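Local coordinates for succinyl-CoA:3-ketoacid-coenzyme A transferase subunit B (PDB 3CDK), which probably catalyses, as the B subunit, transfer of coenzyme A from succinyl-CoA to a 3-oxo acid, giving a 3-oxoacyl-CoA and succinate, at residues I19-V25 against G42-Q48; R10-R14 against E192-G196. All blocks are in the same frame, centred on the assembly; numbering follows the deposited sequence.

Interaction 1. Residues I19-V25 against G42-Q48; sequences IKDGMNV and GVHVMLQ
Asn-24 and Val-25 pair with Met-46 and Leu-47 as two parallel strands at their entry into the mixed sheet of the coenzyme A transferase α/β fold, and a loop contact at Asp-21 to His-44 precedes the pairing. CA atoms of Asn-24 and Met-46, and of Val-25 and Leu-47, are 4.9 Å apart. Two backbone bonds carry the parallel pattern: Val-25 N to Met-46 O at 3.0 Å, and Gln-48 N to Val-25 O at 2.7 Å, with an N-H...O angle of 167° in the last. A third, Met-46 N to Met-23 O, is less certain because the position of Met-23 O is doubtful.

Before the strands, the type II turn from Lys-20 to Met-23 presents Gly-22, whose positive phi suits that corner, and Gly-22 N donates to His-44 O over 2.6 Å. Asp-21 takes the N-H of the same residue. Asp-21 CG lies anti to the backbone N (chi1 -161°), which carries OD1 to 2.8 Å from His-44 N; the N-H arrives from above the carboxylate plane, 64° out of it.

On the face bearing Val-25 and Leu-47, Leu-47 CD1 lies 3.7 Å from Val-25 CB. On the other face, Asn-24 and Met-46 lie side by side, pointing the same way. In the loops before the strands, Ile-19 CG2 meets Val-43 CG1 at 3.7 Å, the two side chains crossing at about a right angle.

Strand 102-105 flanks strand 24-27, with Leu-102 touching Ile-19, Met-23 and Val-25, while strand 53-57 flanks strand 46-49. Gln-48, hydrogen-bonded through OE1 to Asn-26, packs on helix 88-96 and lies near Glu-50, the predicted active-site residue.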
ATOM      1  N   ILE B  19     -24.577 -10.306 -12.362  1.00 28.16           N
ATOM      2  CA  ILE B  19     -24.527  -9.384 -11.255  1.00 28.28           C
ATOM      3  C   ILE B  19     -25.608  -9.695 -10.213  1.00 29.83           C
ATOM      4  O   ILE B  19     -26.785  -9.510 -10.453  1.00 38.80           O
ATOM      5  CB  ILE B  19     -24.654  -7.987 -11.837  1.00 27.13           C
ATOM      6  CG1 ILE B  19     -23.369  -7.669 -12.606  1.00 25.69           C
ATOM      7  CG2 ILE B  19     -24.843  -6.981 -10.758  1.00 26.82           C
ATOM      8  CD1 ILE B  19     -23.629  -7.056 -13.881  1.00 22.34           C
ATOM      9  N   LYS B  20     -25.209 -10.204  -9.063  1.00 43.45           N
ATOM     10  CA  LYS B  20     -26.163 -10.430  -8.011  1.00 48.79           C
ATOM     11  C   LYS B  20     -26.057  -9.257  -7.035  1.00 50.00           C
ATOM     12  O   LYS B  20     -24.992  -8.656  -6.888  1.00 48.22           O
ATOM     13  CB  LYS B  20     -25.913 -11.793  -7.342  1.00 51.18           C
ATOM     14  CG  LYS B  20     -25.293 -12.849  -8.268  1.00 52.93           C
ATOM     15  CD  LYS B  20     -26.226 -13.276  -9.404  1.00 58.10           C
ATOM     16  CE  LYS B  20     -26.640 -14.735  -9.284  1.00 62.19           C
ATOM     17  NZ  LYS B  20     -27.740 -14.987  -8.258  1.00 67.94           N
ATOM     18  N   ASP B  21     -27.170  -8.912  -6.391  1.00 51.38           N
ATOM     19  CA  ASP B  21     -27.189  -7.785  -5.454  1.00 51.47           C
ATOM     20  C   ASP B  21     -25.964  -7.809  -4.512  1.00 48.95           C
ATOM     21  O   ASP B  21     -25.553  -8.874  -4.067  1.00 48.05           O
ATOM     22  CB  ASP B  21     -28.494  -7.790  -4.641  1.00 53.24           C
ATOM     23  CG  ASP B  21     -28.791  -6.428  -3.992  1.00 56.38           C
ATOM     24  OD1 ASP B  21     -27.969  -5.495  -4.118  1.00 59.10           O
ATOM     25  OD2 ASP B  21     -29.860  -6.274  -3.361  1.00 61.92           O
ATOM     26  N   GLY B  22     -25.390  -6.641  -4.225  1.00 46.78           N
ATOM     27  CA  GLY B  22     -24.364  -6.521  -3.181  1.00 44.66           C
ATOM     28  C   GLY B  22     -22.940  -6.675  -3.673  1.00 42.44           C
ATOM     29  O   GLY B  22     -22.014  -6.337  -2.969  1.00 42.00           O
ATOM     30  N   MET B  23     -22.776  -7.185  -4.892  1.00 41.16           N
ATOM     31  CA  MET B  23     -21.463  -7.374  -5.523  1.00 39.30           C
ATOM     32  C   MET B  23     -20.655  -6.095  -5.721  1.00 37.67           C
ATOM     33  O   MET B  23     -21.192  -5.021  -5.962  1.00 38.38           O
ATOM     34  CB  MET B  23     -21.617  -8.035  -6.893  1.00 38.44           C
ATOM     35  CG  MET B  23     -21.855  -9.509  -6.847  1.00 38.94           C
ATOM     36  SD  MET B  23     -21.633 -10.262  -8.465  1.00 39.87           S
ATOM     37  CE  MET B  23     -21.373 -11.985  -7.988  1.00 37.80           C
ATOM     38  N   ASN B  24     -19.352  -6.224  -5.633  1.00 35.52           N
ATOM     39  CA  ASN B  24     -18.479  -5.230  -6.190  1.00 34.23           C
ATOM     40  C   ASN B  24     -17.981  -5.897  -7.476  1.00 34.13           C
ATOM     41  O   ASN B  24     -17.617  -7.102  -7.468  1.00 33.46           O
ATOM     42  CB  ASN B  24     -17.338  -4.875  -5.219  1.00 34.05           C
ATOM     43  CG  ASN B  24     -17.852  -4.352  -3.849  1.00 34.54           C
ATOM     44  OD1 ASN B  24     -18.152  -3.168  -3.693  1.00 38.30           O
ATOM     45  ND2 ASN B  24     -17.924  -5.228  -2.871  1.00 26.89           N
ATOM     46  N   VAL B  25     -18.007  -5.123  -8.570  1.00 33.79           N
ATOM     47  CA  VAL B  25     -17.839  -5.633  -9.933  1.00 33.66           C
ATOM     48  C   VAL B  25     -16.915  -4.718 -10.710  1.00 32.66           C
ATOM     49  O   VAL B  25     -16.979  -3.501 -10.579  1.00 33.42           O
ATOM     50  CB  VAL B  25     -19.202  -5.666 -10.713  1.00 34.86           C
ATOM     51  CG1 VAL B  25     -19.084  -6.410 -12.079  1.00 33.23           C
ATOM     52  CG2 VAL B  25     -20.334  -6.256  -9.863  1.00 35.41           C
ATOM     53  N   GLY B  42     -33.737  -3.576  -8.797  1.00 73.45           N
ATOM     54  CA  GLY B  42     -33.607  -4.447  -7.626  1.00 72.05           C
ATOM     55  C   GLY B  42     -32.164  -4.570  -7.153  1.00 69.10           C
ATOM     56  O   GLY B  42     -31.889  -4.592  -5.949  1.00 69.28           O
ATOM     57  N   VAL B  43     -31.244  -4.593  -8.116  1.00 65.51           N
ATOM     58  CA  VAL B  43     -29.854  -4.960  -7.873  1.00 61.57           C
ATOM     59  C   VAL B  43     -28.914  -3.768  -7.540  1.00 59.85           C
ATOM     60  O   VAL B  43     -28.692  -2.894  -8.381  1.00 59.43           O
ATOM     61  CB  VAL B  43     -29.298  -5.831  -9.058  1.00 60.84           C
ATOM     62  CG1 VAL B  43     -27.867  -6.285  -8.776  1.00 58.29           C
ATOM     63  CG2 VAL B  43     -30.199  -7.049  -9.322  1.00 60.13           C
ATOM     64  N   HIS B  44     -28.364  -3.766  -6.317  1.00 58.16           N
ATOM     65  CA  HIS B  44     -27.454  -2.721  -5.844  1.00 56.50           C
ATOM     66  C   HIS B  44     -26.024  -3.219  -5.671  1.00 53.91           C
ATOM     67  O   HIS B  44     -25.716  -4.145  -4.893  1.00 53.73           O
ATOM     68  CB  HIS B  44     -27.952  -2.073  -4.565  1.00 58.17           C
ATOM     69  CG  HIS B  44     -29.286  -1.401  -4.715  1.00 64.10           C
ATOM     70  ND1 HIS B  44     -30.425  -1.849  -4.066  1.00 67.28           N
ATOM     71  CD2 HIS B  44     -29.670  -0.336  -5.464  1.00 65.11           C
ATOM     72  CE1 HIS B  44     -31.442  -1.072  -4.388  1.00 69.11           C
ATOM     73  NE2 HIS B  44     -31.012  -0.150  -5.235  1.00 69.66           N
ATOM     74  N   VAL B  45     -25.149  -2.556  -6.405  1.00 50.11           N
ATOM     75  CA  VAL B  45     -23.844  -3.046  -6.661  1.00 46.65           C
ATOM     76  C   VAL B  45     -22.905  -1.837  -6.680  1.00 44.76           C
ATOM     77  O   VAL B  45     -23.379  -0.700  -6.686  1.00 44.84           O
ATOM     78  CB  VAL B  45     -23.857  -3.748  -8.027  1.00 46.85           C
ATOM     79  CG1 VAL B  45     -23.522  -2.775  -9.168  1.00 44.61           C
ATOM     80  CG2 VAL B  45     -22.889  -4.892  -8.023  1.00 46.84           C
ATOM     81  N   MET B  46     -21.590  -2.054  -6.677  1.00 41.70           N
ATOM     82  CA  MET B  46     -20.688  -0.935  -6.929  1.00 39.57           C
ATOM     83  C   MET B  46     -19.711  -1.304  -8.019  1.00 37.76           C
ATOM     84  O   MET B  46     -19.080  -2.345  -7.932  1.00 37.89           O
ATOM     85  CB  MET B  46     -19.972  -0.492  -5.656  1.00 39.56           C
ATOM     86  CG  MET B  46     -20.895   0.037  -4.549  1.00 41.65           C
ATOM     87  SD  MET B  46     -21.276   1.809  -4.608  1.00 46.11           S
ATOM     88  CE  MET B  46     -19.801   2.566  -3.942  1.00 43.14           C
ATOM     89  N   LEU B  47     -19.611  -0.498  -9.076  1.00 36.83           N
ATOM     90  CA  LEU B  47     -18.619  -0.796 -10.101  1.00 35.32           C
ATOM     91  C   LEU B  47     -17.259  -0.157  -9.766  1.00 33.71           C
ATOM     92  O   LEU B  47     -17.172   1.047  -9.468  1.00 32.07           O
ATOM     93  CB  LEU B  47     -19.109  -0.378 -11.486  1.00 36.60           C
ATOM     94  CG  LEU B  47     -20.336  -1.013 -12.193  1.00 39.74           C
ATOM     95  CD1 LEU B  47     -20.688  -2.457 -11.749  1.00 38.41           C
ATOM     96  CD2 LEU B  47     -21.568  -0.111 -12.119  1.00 41.84           C
ATOM     97  N   GLN B  48     -16.209  -0.983  -9.801  1.00 32.22           N
ATOM     98  CA  GLN B  48     -14.849  -0.525  -9.499  1.00 31.49           C
ATOM     99  C   GLN B  48     -14.138  -0.129 -10.768  1.00 31.15           C
ATOM    100  O   GLN B  48     -14.173  -0.845 -11.764  1.00 30.67           O
ATOM    101  CB  GLN B  48     -14.040  -1.581  -8.737  1.00 30.61           C
ATOM    102  CG  GLN B  48     -12.809  -1.045  -8.022  1.00 31.83           C
ATOM    103  CD  GLN B  48     -11.502  -1.359  -8.754  1.00 33.03           C
ATOM    104  OE1 GLN B  48     -11.505  -1.536  -9.956  1.00 36.64           O
ATOM    105  NE2 GLN B  48     -10.393  -1.420  -8.032  1.00 30.98           N
TER

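Interaction 2. Residues R10-R14 against E192-G196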
ATOM      1  N   ARG B  10     -27.442  -9.730 -27.449  1.00 75.07           N
ATOM      2  CA  ARG B  10     -27.601 -11.070 -26.863  1.00 73.87           C
ATOM      3  C   ARG B  10     -26.567 -11.290 -25.784  1.00 69.82           C
ATOM      4  O   ARG B  10     -26.879 -11.661 -24.651  1.00 69.50           O
ATOM      5  CB  ARG B  10     -27.410 -12.146 -27.929  1.00 75.16           C
ATOM      6  CG  ARG B  10     -28.649 -12.423 -28.755  1.00 79.43           C
ATOM      7  CD  ARG B  10     -28.467 -13.716 -29.526  1.00 84.52           C
ATOM      8  NE  ARG B  10     -29.407 -13.786 -30.633  1.00 90.29           N
ATOM      9  CZ  ARG B  10     -29.920 -14.911 -31.124  1.00 92.93           C
ATOM     10  NH1 ARG B  10     -30.773 -14.848 -32.135  1.00 94.39           N
ATOM     11  NH2 ARG B  10     -29.585 -16.092 -30.610  1.00 94.24           N
ATOM     12  N   MET B  11     -25.324 -11.063 -26.166  1.00 65.64           N
ATOM     13  CA  MET B  11     -24.213 -11.264 -25.287  1.00 61.44           C
ATOM     14  C   MET B  11     -24.366 -10.410 -24.041  1.00 59.38           C
ATOM     15  O   MET B  11     -24.258 -10.919 -22.934  1.00 58.58           O
ATOM     16  CB  MET B  11     -22.927 -10.933 -26.013  1.00 60.71           C
ATOM     17  CG  MET B  11     -22.544 -11.949 -27.044  1.00 60.73           C
ATOM     18  SD  MET B  11     -20.809 -11.738 -27.477  1.00 59.55           S
ATOM     19  CE  MET B  11     -21.022 -10.706 -28.939  1.00 60.63           C
ATOM     20  N   VAL B  12     -24.660  -9.126 -24.222  1.00 58.07           N
ATOM     21  CA  VAL B  12     -24.767  -8.182 -23.105  1.00 56.47           C
ATOM     22  C   VAL B  12     -25.902  -8.547 -22.129  1.00 56.58           C
ATOM     23  O   VAL B  12     -25.715  -8.581 -20.903  1.00 55.10           O
ATOM     24  CB  VAL B  12     -24.910  -6.729 -23.631  1.00 56.77           C
ATOM     25  CG1 VAL B  12     -25.377  -5.773 -22.550  1.00 55.90           C
ATOM     26  CG2 VAL B  12     -23.583  -6.258 -24.209  1.00 56.11           C
ATOM     27  N   LYS B  13     -27.062  -8.861 -22.684  1.00 58.00           N
ATOM     28  CA  LYS B  13     -28.221  -9.146 -21.855  1.00 59.40           C
ATOM     29  C   LYS B  13     -27.984 -10.392 -20.985  1.00 57.58           C
ATOM     30  O   LYS B  13     -28.415 -10.448 -19.823  1.00 57.63           O
ATOM     31  CB  LYS B  13     -29.481  -9.288 -22.711  1.00 61.40           C
ATOM     32  CG  LYS B  13     -30.710  -8.532 -22.164  1.00 65.71           C
ATOM     33  CD  LYS B  13     -30.952  -8.733 -20.638  1.00 68.50           C
ATOM     34  CE  LYS B  13     -32.021  -7.766 -20.076  1.00 70.13           C
ATOM     35  NZ  LYS B  13     -31.841  -7.442 -18.609  1.00 69.36           N
ATOM     36  N   ARG B  14     -27.281 -11.376 -21.533  1.00 54.92           N
ATOM     37  CA  ARG B  14     -26.977 -12.566 -20.774  1.00 52.62           C
ATOM     38  C   ARG B  14     -25.986 -12.287 -19.644  1.00 50.29           C
ATOM     39  O   ARG B  14     -26.121 -12.837 -18.543  1.00 50.17           O
ATOM     40  CB  ARG B  14     -26.452 -13.657 -21.695  1.00 52.57           C
ATOM     41  CG  ARG B  14     -26.133 -14.980 -20.987  1.00 52.31           C
ATOM     42  CD  ARG B  14     -27.275 -15.523 -20.085  1.00 50.30           C
ATOM     43  NE  ARG B  14     -26.818 -16.730 -19.404  1.00 48.65           N
ATOM     44  CZ  ARG B  14     -25.945 -16.742 -18.394  1.00 48.82           C
ATOM     45  NH1 ARG B  14     -25.582 -17.897 -17.863  1.00 48.20           N
ATOM     46  NH2 ARG B  14     -25.422 -15.608 -17.909  1.00 46.28           N
ATOM     47  N   GLU B 192     -25.496 -23.611 -21.747  1.00 60.75           N
ATOM     48  CA  GLU B 192     -26.740 -23.033 -22.263  1.00 61.03           C
ATOM     49  C   GLU B 192     -26.528 -22.609 -23.696  1.00 61.08           C
ATOM     50  O   GLU B 192     -25.403 -22.573 -24.210  1.00 60.26           O
ATOM     51  CB  GLU B 192     -27.209 -21.772 -21.538  1.00 60.73           C
ATOM     52  CG  GLU B 192     -26.838 -21.568 -20.074  1.00 61.05           C
ATOM     53  CD  GLU B 192     -27.343 -20.215 -19.557  1.00 61.27           C
ATOM     54  OE1 GLU B 192     -28.258 -19.619 -20.195  1.00 64.15           O
ATOM     55  OE2 GLU B 192     -26.829 -19.748 -18.521  1.00 59.29           O
ATOM     56  N   LEU B 193     -27.633 -22.217 -24.316  1.00 62.72           N
ATOM     57  CA  LEU B 193     -27.681 -21.974 -25.742  1.00 63.22           C
ATOM     58  C   LEU B 193     -28.487 -20.709 -26.001  1.00 63.22           C
ATOM     59  O   LEU B 193     -29.527 -20.504 -25.371  1.00 63.34           O
ATOM     60  CB  LEU B 193     -28.343 -23.177 -26.403  1.00 64.05           C
ATOM     61  CG  LEU B 193     -27.646 -24.003 -27.482  1.00 64.68           C
ATOM     62  CD1 LEU B 193     -26.185 -24.172 -27.212  1.00 64.75           C
ATOM     63  CD2 LEU B 193     -28.298 -25.361 -27.586  1.00 67.03           C
ATOM     64  N   GLN B 194     -28.005 -19.856 -26.906  1.00 62.70           N
ATOM     65  CA  GLN B 194     -28.801 -18.718 -27.360  1.00 63.32           C
ATOM     66  C   GLN B 194     -29.883 -19.160 -28.338  1.00 66.69           C
ATOM     67  O   GLN B 194     -29.941 -20.311 -28.753  1.00 67.34           O
ATOM     68  CB  GLN B 194     -27.925 -17.649 -27.964  1.00 61.58           C
ATOM     69  CG  GLN B 194     -26.794 -17.196 -27.002  1.00 59.56           C
ATOM     70  CD  GLN B 194     -27.191 -16.034 -26.131  1.00 56.76           C
ATOM     71  OE1 GLN B 194     -28.371 -15.640 -26.068  1.00 59.00           O
ATOM     72  NE2 GLN B 194     -26.212 -15.451 -25.478  1.00 54.32           N
ATOM     73  N   ASP B 195     -30.730 -18.217 -28.715  1.00 69.55           N
ATOM     74  CA  ASP B 195     -31.986 -18.513 -29.349  1.00 72.85           C
ATOM     75  C   ASP B 195     -31.977 -19.304 -30.670  1.00 74.63           C
ATOM     76  O   ASP B 195     -32.831 -20.182 -30.886  1.00 76.30           O
ATOM     77  CB  ASP B 195     -32.792 -17.220 -29.470  1.00 73.77           C
ATOM     78  CG  ASP B 195     -33.558 -16.889 -28.192  1.00 74.92           C
ATOM     79  OD1 ASP B 195     -33.211 -17.448 -27.125  1.00 75.39           O
ATOM     80  OD2 ASP B 195     -34.518 -16.080 -28.263  1.00 76.88           O
ATOM     81  N   GLY B 196     -31.057 -19.016 -31.573  1.00 74.23           N
ATOM     82  CA  GLY B 196     -31.158 -19.700 -32.864  1.00 74.77           C
ATOM     83  C   GLY B 196     -30.570 -21.099 -32.858  1.00 73.86           C
ATOM     84  O   GLY B 196     -30.892 -21.916 -33.703  1.00 74.76           O
TER
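Arg-14 and Glu-192 form a salt bridge joining helix 5-16 to strand 187-193, a helix-on-sheet contact at the surface of the α/β transferase fold. The carboxylate comes to the NE and NH1 edge of the guanidinium, and the two planes are 32° apart. Arg-14 NE reaches Glu-192 OE1 at 3.3 Å, a weak but nearly straight bond (172°), and its second bond, to OE2, is weak and bent. NH1 also faces OE2, at a separation modelled too short to be trusted. Arg-14 NH2 makes a salt bridge to Glu-18, just past the end of the helix, and Arg-173 brings a like charge close to NH1, which the two glutamates would tend to offset.

Outward from the bridge, Gln-194 lies between the two arginines. Gln-194 CB is 3.5 Å from Arg-10 NH2, while the chain bends at chi2 (-91°) and swings the amide toward the helix; Gln-194 NE2 donates to Thr-176 O, just after strand 173-175. Arg-10, extended from CG to NE, slides past Gln-194 in the opposite direction. The carboxylate of Asp-195 is not in contact with its guanidinium. Arg-10 NH2 lies 3.1 Å from Asp-195 N, two donors and no hydrogen bond, and 3.6 Å from Asp-195 CB.

Interaction 1 and interaction 2 serve the same mixed sheet at separate places, their centres 21 Å apart and their nearest atoms about 7 Å apart. Helix 5-16, used by interaction 2, leads along the chain into strand 24-27 of interaction 1, so 19-25 with 42-48 is nested within the long loop that 10-14 closes with 192-196. Backbone bonds and valine-rich packing dominate the first, which is partly buried and buries 501 Å². The second is a surface contact of 290 Å², made mainly by side chains, with one salt bridge and otherwise the packing of Arg-10 on Gln-194 and Asp-195. One builds the sheet strand to strand; the other lays a helix against a distant strand.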